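Local structure of aldehyde dehydrogenase 12 (Zea mays, 6D97) at residues Val63-Gly68 with Val137-Tyr142; Leu367-Glu372 with Lys431-Pro436; Glu376-Leu381 with Lys409-Phe414. The protein catalyses the NAD+-dependent oxidation of L-glutamate-gamma-semialdehyde to glutamate, the last step of proline breakdown in plants. All blocks are in the same frame, centred on the assembly; numbering follows the deposited sequence.

Contact 1. Residues Val63-Gly68 with Val137-Tyr142; sequences VDPLNG and VSPKSY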
# COMPACT_ATOMS: atom_id res chain seq x y z
N VAL A 63 34.77 8.93 32.32
CA VAL A 63 35.38 10.23 32.56
C VAL A 63 34.64 11.29 31.74
O VAL A 63 34.12 11.03 30.66
CB VAL A 63 36.89 10.24 32.25
CG1 VAL A 63 37.64 9.40 33.28
CG2 VAL A 63 37.16 9.77 30.83
N ASP A 64 34.61 12.49 32.30
CA ASP A 64 34.04 13.65 31.61
C ASP A 64 34.90 13.97 30.39
O ASP A 64 36.10 14.23 30.54
CB ASP A 64 33.99 14.85 32.57
CG ASP A 64 33.28 16.07 31.97
OD1 ASP A 64 33.32 16.28 30.74
OD2 ASP A 64 32.68 16.83 32.76
N PRO A 65 34.34 13.96 29.18
CA PRO A 65 35.16 14.20 27.98
C PRO A 65 35.80 15.58 27.95
O PRO A 65 36.71 15.78 27.13
CB PRO A 65 34.16 14.03 26.83
CG PRO A 65 33.03 13.24 27.41
CD PRO A 65 32.93 13.68 28.84
N LEU A 66 35.36 16.52 28.78
CA LEU A 66 35.91 17.87 28.76
C LEU A 66 37.02 18.07 29.77
O LEU A 66 37.81 19.02 29.61
CB LEU A 66 34.81 18.91 29.02
CG LEU A 66 33.80 19.23 27.91
CD1 LEU A 66 32.87 20.34 28.36
CD2 LEU A 66 34.52 19.63 26.64
N ASN A 67 37.12 17.23 30.80
CA ASN A 67 38.15 17.46 31.81
C ASN A 67 38.72 16.20 32.47
O ASN A 67 39.64 16.34 33.28
CB ASN A 67 37.60 18.41 32.88
CG ASN A 67 36.34 17.89 33.55
OD1 ASN A 67 36.17 16.68 33.72
ND2 ASN A 67 35.45 18.80 33.92
N GLY A 68 38.21 15.00 32.18
CA GLY A 68 38.77 13.79 32.75
C GLY A 68 38.22 13.37 34.09
O GLY A 68 38.62 12.32 34.61
N VAL A 137 27.78 13.79 27.99
CA VAL A 137 28.36 12.48 27.72
C VAL A 137 28.80 12.33 26.27
O VAL A 137 29.82 11.69 26.00
CB VAL A 137 27.37 11.36 28.12
CG1 VAL A 137 27.19 11.36 29.61
CG2 VAL A 137 26.03 11.55 27.43
N SER A 138 28.05 12.89 25.33
CA SER A 138 28.41 12.88 23.91
C SER A 138 28.52 14.33 23.46
O SER A 138 27.58 14.88 22.87
CB SER A 138 27.39 12.11 23.08
OG SER A 138 27.76 12.08 21.71
N PRO A 139 29.67 14.97 23.70
CA PRO A 139 29.77 16.43 23.54
C PRO A 139 29.44 16.89 22.13
O PRO A 139 30.00 16.41 21.14
CB PRO A 139 31.23 16.71 23.91
CG PRO A 139 31.60 15.59 24.83
CD PRO A 139 30.89 14.39 24.27
N LYS A 140 28.51 17.84 22.06
CA LYS A 140 28.06 18.47 20.82
C LYS A 140 27.38 19.76 21.23
O LYS A 140 27.09 19.99 22.40
CB LYS A 140 27.12 17.54 20.04
CG LYS A 140 25.87 17.17 20.82
CD LYS A 140 24.97 16.25 20.01
CE LYS A 140 25.49 14.82 20.00
NZ LYS A 140 24.55 13.89 19.31
N SER A 141 27.12 20.62 20.24
CA SER A 141 26.49 21.90 20.54
C SER A 141 25.09 21.68 21.12
O SER A 141 24.48 20.62 20.95
CB SER A 141 26.41 22.77 19.29
OG SER A 141 25.37 22.35 18.43
N TYR A 142 24.59 22.71 21.81
CA TYR A 142 23.28 22.60 22.44
C TYR A 142 22.18 22.37 21.41
O TYR A 142 21.24 21.61 21.66
CB TYR A 142 22.98 23.86 23.26
CG TYR A 142 21.64 23.82 23.97
CD1 TYR A 142 21.49 23.14 25.16
CD2 TYR A 142 20.53 24.47 23.43
CE1 TYR A 142 20.27 23.10 25.81
CE2 TYR A 142 19.31 24.43 24.08
CZ TYR A 142 19.18 23.75 25.27
OH TYR A 142 17.96 23.72 25.90

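Contact 2. Residues Leu367-Glu372 with Lys431-Pro436; sequences LTVTTE and KEIFGP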
# COMPACT_ATOMS: atom_id res chain seq x y z
N LEU A 367 35.43 11.03 20.66
CA LEU A 367 35.44 10.00 21.69
C LEU A 367 36.06 8.69 21.22
O LEU A 367 36.39 7.85 22.06
CB LEU A 367 34.01 9.75 22.20
CG LEU A 367 33.29 10.91 22.89
CD1 LEU A 367 32.17 10.40 23.79
CD2 LEU A 367 34.27 11.76 23.67
N THR A 368 36.24 8.48 19.91
CA THR A 368 36.75 7.21 19.43
C THR A 368 37.97 7.34 18.52
O THR A 368 38.42 6.32 17.98
CB THR A 368 35.66 6.41 18.71
OG1 THR A 368 35.16 7.16 17.61
CG2 THR A 368 34.53 6.08 19.67
N VAL A 369 38.50 8.54 18.31
CA VAL A 369 39.74 8.72 17.55
C VAL A 369 40.61 9.71 18.30
O VAL A 369 40.17 10.84 18.58
CB VAL A 369 39.49 9.21 16.11
CG1 VAL A 369 40.77 9.08 15.28
CG2 VAL A 369 38.36 8.45 15.46
N THR A 370 41.84 9.32 18.62
CA THR A 370 42.75 10.22 19.31
C THR A 370 43.29 11.28 18.36
O THR A 370 43.20 11.15 17.13
CB THR A 370 43.92 9.44 19.93
OG1 THR A 370 44.72 8.88 18.88
CG2 THR A 370 43.40 8.33 20.82
N THR A 371 43.85 12.34 18.94
CA THR A 371 44.48 13.38 18.14
C THR A 371 45.64 12.83 17.32
O THR A 371 45.78 13.16 16.14
CB THR A 371 44.97 14.52 19.05
OG1 THR A 371 43.89 14.98 19.88
CG2 THR A 371 45.47 15.68 18.20
N GLU A 372 46.46 11.98 17.93
CA GLU A 372 47.58 11.37 17.21
C GLU A 372 47.09 10.56 16.02
O GLU A 372 47.67 10.62 14.93
CB GLU A 372 48.41 10.49 18.15
N LYS A 431 39.05 5.76 4.08
CA LYS A 431 39.00 5.28 5.46
C LYS A 431 38.16 6.23 6.30
O LYS A 431 38.37 7.44 6.28
CB LYS A 431 40.42 5.16 6.01
CG LYS A 431 40.53 4.74 7.46
CD LYS A 431 41.91 5.08 7.98
CE LYS A 431 42.08 4.67 9.41
NZ LYS A 431 42.59 3.28 9.54
N GLU A 432 37.20 5.69 7.06
CA GLU A 432 36.35 6.52 7.88
C GLU A 432 37.10 6.99 9.12
O GLU A 432 37.59 6.16 9.89
CB GLU A 432 35.08 5.77 8.29
CG GLU A 432 34.07 6.65 8.99
CD GLU A 432 33.02 5.85 9.74
OE1 GLU A 432 33.38 4.78 10.25
OE2 GLU A 432 31.86 6.31 9.83
N ILE A 433 37.19 8.31 9.30
CA ILE A 433 37.74 8.92 10.51
C ILE A 433 36.56 9.54 11.25
O ILE A 433 36.00 10.56 10.81
CB ILE A 433 38.81 9.97 10.20
CG1 ILE A 433 39.73 9.49 9.06
CG2 ILE A 433 39.65 10.29 11.44
CD1 ILE A 433 40.61 8.28 9.43
N PHE A 434 36.18 8.94 12.38
CA PHE A 434 35.00 9.38 13.11
C PHE A 434 35.37 10.62 13.92
O PHE A 434 35.32 10.65 15.15
CB PHE A 434 34.42 8.26 13.98
CG PHE A 434 32.92 8.32 14.09
CD1 PHE A 434 32.14 8.24 12.94
CD2 PHE A 434 32.28 8.49 15.30
CE1 PHE A 434 30.75 8.32 13.02
CE2 PHE A 434 30.90 8.57 15.38
CZ PHE A 434 30.15 8.49 14.23
N GLY A 435 35.74 11.67 13.18
CA GLY A 435 36.15 12.94 13.73
C GLY A 435 35.96 14.05 12.72
O GLY A 435 35.48 13.83 11.61
N PRO A 436 36.37 15.29 13.09
CA PRO A 436 36.16 16.44 12.18
C PRO A 436 37.23 16.47 11.08
O PRO A 436 38.23 17.20 11.13
CB PRO A 436 36.27 17.64 13.13
CG PRO A 436 37.04 17.12 14.39
CD PRO A 436 37.23 15.63 14.24
O HOH W 1 34.65 9.66 17.59

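Contact 3. Residues Glu376-Leu381 with Lys409-Phe414; sequences EHMNNL and KPTAVF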
# COMPACT_ATOMS: atom_id res chain seq x y z
N GLU A 376 48.17 11.41 12.29
CA GLU A 376 48.86 10.39 11.51
C GLU A 376 48.15 10.14 10.18
O GLU A 376 48.78 10.10 9.12
CB GLU A 376 48.97 9.09 12.32
CG GLU A 376 49.85 8.04 11.65
CD GLU A 376 49.60 6.65 12.19
OE1 GLU A 376 50.29 6.23 13.14
OE2 GLU A 376 48.70 5.96 11.67
N HIS A 377 46.82 9.97 10.23
CA HIS A 377 46.02 9.82 9.00
C HIS A 377 46.26 10.98 8.04
O HIS A 377 46.50 10.77 6.84
CB HIS A 377 44.54 9.71 9.35
CG HIS A 377 43.65 9.48 8.15
ND1 HIS A 377 43.72 8.33 7.39
CD2 HIS A 377 42.69 10.25 7.60
CE1 HIS A 377 42.83 8.41 6.41
NE2 HIS A 377 42.19 9.56 6.52
N MET A 378 46.20 12.21 8.54
CA MET A 378 46.47 13.38 7.71
C MET A 378 47.85 13.30 7.06
O MET A 378 48.00 13.60 5.87
CB MET A 378 46.37 14.66 8.55
CG MET A 378 46.76 15.92 7.82
SD MET A 378 46.84 17.33 8.95
CE MET A 378 48.31 16.98 9.91
N ASN A 379 48.87 12.93 7.83
CA ASN A 379 50.22 12.83 7.28
C ASN A 379 50.32 11.69 6.26
O ASN A 379 51.03 11.82 5.25
CB ASN A 379 51.23 12.64 8.41
CG ASN A 379 51.44 13.91 9.22
OD1 ASN A 379 51.42 15.01 8.66
ND2 ASN A 379 51.64 13.76 10.52
N ASN A 380 49.63 10.58 6.51
CA ASN A 380 49.61 9.49 5.53
C ASN A 380 49.00 9.95 4.22
O ASN A 380 49.50 9.59 3.14
CB ASN A 380 48.85 8.29 6.09
CG ASN A 380 49.63 7.54 7.14
OD1 ASN A 380 50.85 7.63 7.20
ND2 ASN A 380 48.92 6.77 7.96
N LEU A 381 47.93 10.75 4.28
CA LEU A 381 47.34 11.29 3.06
C LEU A 381 48.30 12.25 2.36
O LEU A 381 48.38 12.28 1.13
CB LEU A 381 46.02 11.99 3.37
CG LEU A 381 44.86 11.08 3.79
CD1 LEU A 381 43.69 11.90 4.30
CD2 LEU A 381 44.43 10.25 2.60
N LYS A 409 41.21 20.63 15.37
CA LYS A 409 40.53 21.64 14.58
C LYS A 409 39.91 20.98 13.35
O LYS A 409 40.41 19.97 12.87
CB LYS A 409 41.50 22.74 14.15
CG LYS A 409 42.11 23.54 15.29
CD LYS A 409 43.10 24.57 14.76
CE LYS A 409 43.65 25.44 15.88
NZ LYS A 409 44.68 26.40 15.37
N PRO A 410 38.81 21.54 12.84
CA PRO A 410 38.19 20.98 11.63
C PRO A 410 39.20 20.93 10.49
O PRO A 410 39.83 21.93 10.16
CB PRO A 410 37.04 21.94 11.32
CG PRO A 410 36.74 22.58 12.63
CD PRO A 410 38.05 22.69 13.36
N THR A 411 39.35 19.75 9.90
CA THR A 411 40.40 19.49 8.94
C THR A 411 39.82 19.01 7.61
O THR A 411 38.93 18.16 7.58
CB THR A 411 41.39 18.46 9.47
OG1 THR A 411 41.98 18.94 10.69
CG2 THR A 411 42.49 18.18 8.45
N ALA A 412 40.35 19.57 6.52
CA ALA A 412 40.05 19.12 5.17
C ALA A 412 41.35 19.00 4.40
O ALA A 412 42.17 19.93 4.41
CB ALA A 412 39.11 20.10 4.46
N VAL A 413 41.55 17.87 3.73
CA VAL A 413 42.76 17.60 2.97
C VAL A 413 42.38 17.37 1.52
O VAL A 413 41.53 16.52 1.22
CB VAL A 413 43.52 16.38 3.53
CG1 VAL A 413 44.70 16.05 2.63
CG2 VAL A 413 43.99 16.65 4.95
N PHE A 414 42.99 18.13 0.62
CA PHE A 414 42.80 17.90 -0.80
C PHE A 414 43.67 16.74 -1.26
O PHE A 414 44.84 16.64 -0.89
CB PHE A 414 43.14 19.15 -1.61
CG PHE A 414 43.06 18.96 -3.10
CD1 PHE A 414 41.84 19.00 -3.75
CD2 PHE A 414 44.21 18.76 -3.85
CE1 PHE A 414 41.76 18.83 -5.12
CE2 PHE A 414 44.14 18.58 -5.22
CZ PHE A 414 42.91 18.62 -5.85

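Contact 1. Residues Val63-Gly68 with Val137-Tyr142
P65 and P139 bring two loops together: P65 is the second residue of a type I turn at the head of the hairpin formed by strands 60-63 and 70-74, with N67 N reaching D64 O at 3.2 Å, while P139 sits in the extended link between helices 124-137 and 142-157. Where the loops meet, the two pyrrolidine rings lie obliquely against each other. P65 CB comes to 3.6 Å from P139 CG, and P65 CG leans on the last helical residue, 3.8 Å from V137 O. A glycine in place of P139 would take away the ring that P65 rests on, and is likely to open a gap between the loops and let the link turn about its freed phi angle. D64, just before P65, braces the turn. Its CG stands opposite the backbone N (chi1 -174°), and OD1 folds back to accept from L66 N at 2.8 Å, an Asx turn; the N-H meets the anti side of the carboxylate, 34° out of its plane. The other oxygen, OD2, forms a salt bridge with R136 on helix 124-137, a second tie between the same two parts. Past P139, S141 is the N-cap of helix 142-157 and also bonds to the C-terminal T547 of a second subunit. The proline pair is thus a purely apolar, non-directional fit; direction comes from the charged D64-R136 pair beside it.

Contact 2. Residues Leu367-Glu372 with Lys431-Pro436
V369 packs over the inverse gamma turn centred on F434, within the E-I-F-G-P sequence that recurs across aldehyde dehydrogenases and here leads into strand 437-443 of the catalytic domain. The turn is closed by a short, weak bond from G435 N to I433 O (2.6 Å). Glycine suits the next position, since a CB on G435 would collide with P436 CD. The apolar contacts come from the two methyls of V369. CG1 is swung opposite the backbone N (chi1 -168°), which places it 4.2 Å from I433 CG2, the two side chains crossing at about a right angle. CG2 instead lies over the turn itself, 3.8 Å from F434 O and 4.2 Å from F434 CB. M374, one turn into helix 371-382, touches both V369 and I433 and extends this patch. T370 is the N-cap of that helix, its OG1 taking the A373 N-H.

The polar link runs through T368, a residue of the NAD pocket that touches the bound cofactor. Its OG1 is held between the backbone N and the carbonyl carbon (chi1 59°), and sits 3.9 Å from F434 CB, approaching the ring obliquely. From there it reaches the turn through a water. T368 OG1 donates to this water at 2.6 Å, and the water in turn donates a hydrogen bond to F434 O at 2.7 Å.

Contact 3. Residues Glu376-Leu381 with Lys409-Phe414
M378 and L381, one helical turn apart, straddle V413 of the neighbouring strand. Helix segment 376-381 and strand segment 411-414 run the same way, their axes 15° apart and 9.7 Å from each other at closest approach, so M378 and L381, on one flank of the helix, both reach V413; the nearest CA atoms are those of M378 and V413.

All contacts between the two segments are apolar. M378 extends with CG opposite its backbone N (chi1 174°) and crosses V413 at about a right angle, its CG lying 4.1 Å from V413 CG2. Farther out the chain bends at chi3, which brings SD to 4.5 Å from T411 CG2, two residues before V413. The other methyl of the valine, CG1, is met by L381 CB at 4.3 Å. L381 CG also lies beside H377 on the same flank, 4.1 Å above the plane of its ring and offset toward the rim. V389 from strand 388-391 touches M378, and F437 from strand 437-443 touches both L381 and V413, so the layer continues on to the neighbouring strands.

The side-chain hydrogen bond within these segments belongs to the strand side. T411 turns its methyl to the helix and uses its hydroxyl along its own chain: OG1 donates to K409 O at 2.9 Å, tilted 34° from the carbonyl plane, and also takes the N-H of G393. That buried oxygen is therefore bonded twice.

A helix laid nearly along a strand through an apolar layer is the usual alpha/beta packing, here between helix 371-382 and the mixed sheet of the aldehyde dehydrogenase catalytic domain.

From the N terminus, contact 1 comes first: it closes a largely helical loop, bringing the hairpin turn after strand 60-63 to the end of helix 124-137. The chain then builds the five-stranded parallel sheet before contact 2 brings the start of helix 371-382 to the loop leading into strand 437-443. Contact 3 is nested inside that second loop, joining helix 371-382, which both contacts share, to strand 411-414. Contacts 1 and 2 touch through L367, whose CD2 lies 3.9 Å from P65 CB. Contacts 2 and 3 are joined by a probable hydrogen bond from T411 N to P436 O (3.0 Å), where the approach to strand 437-443 meets strand 411-414, and by I433 resting on H377.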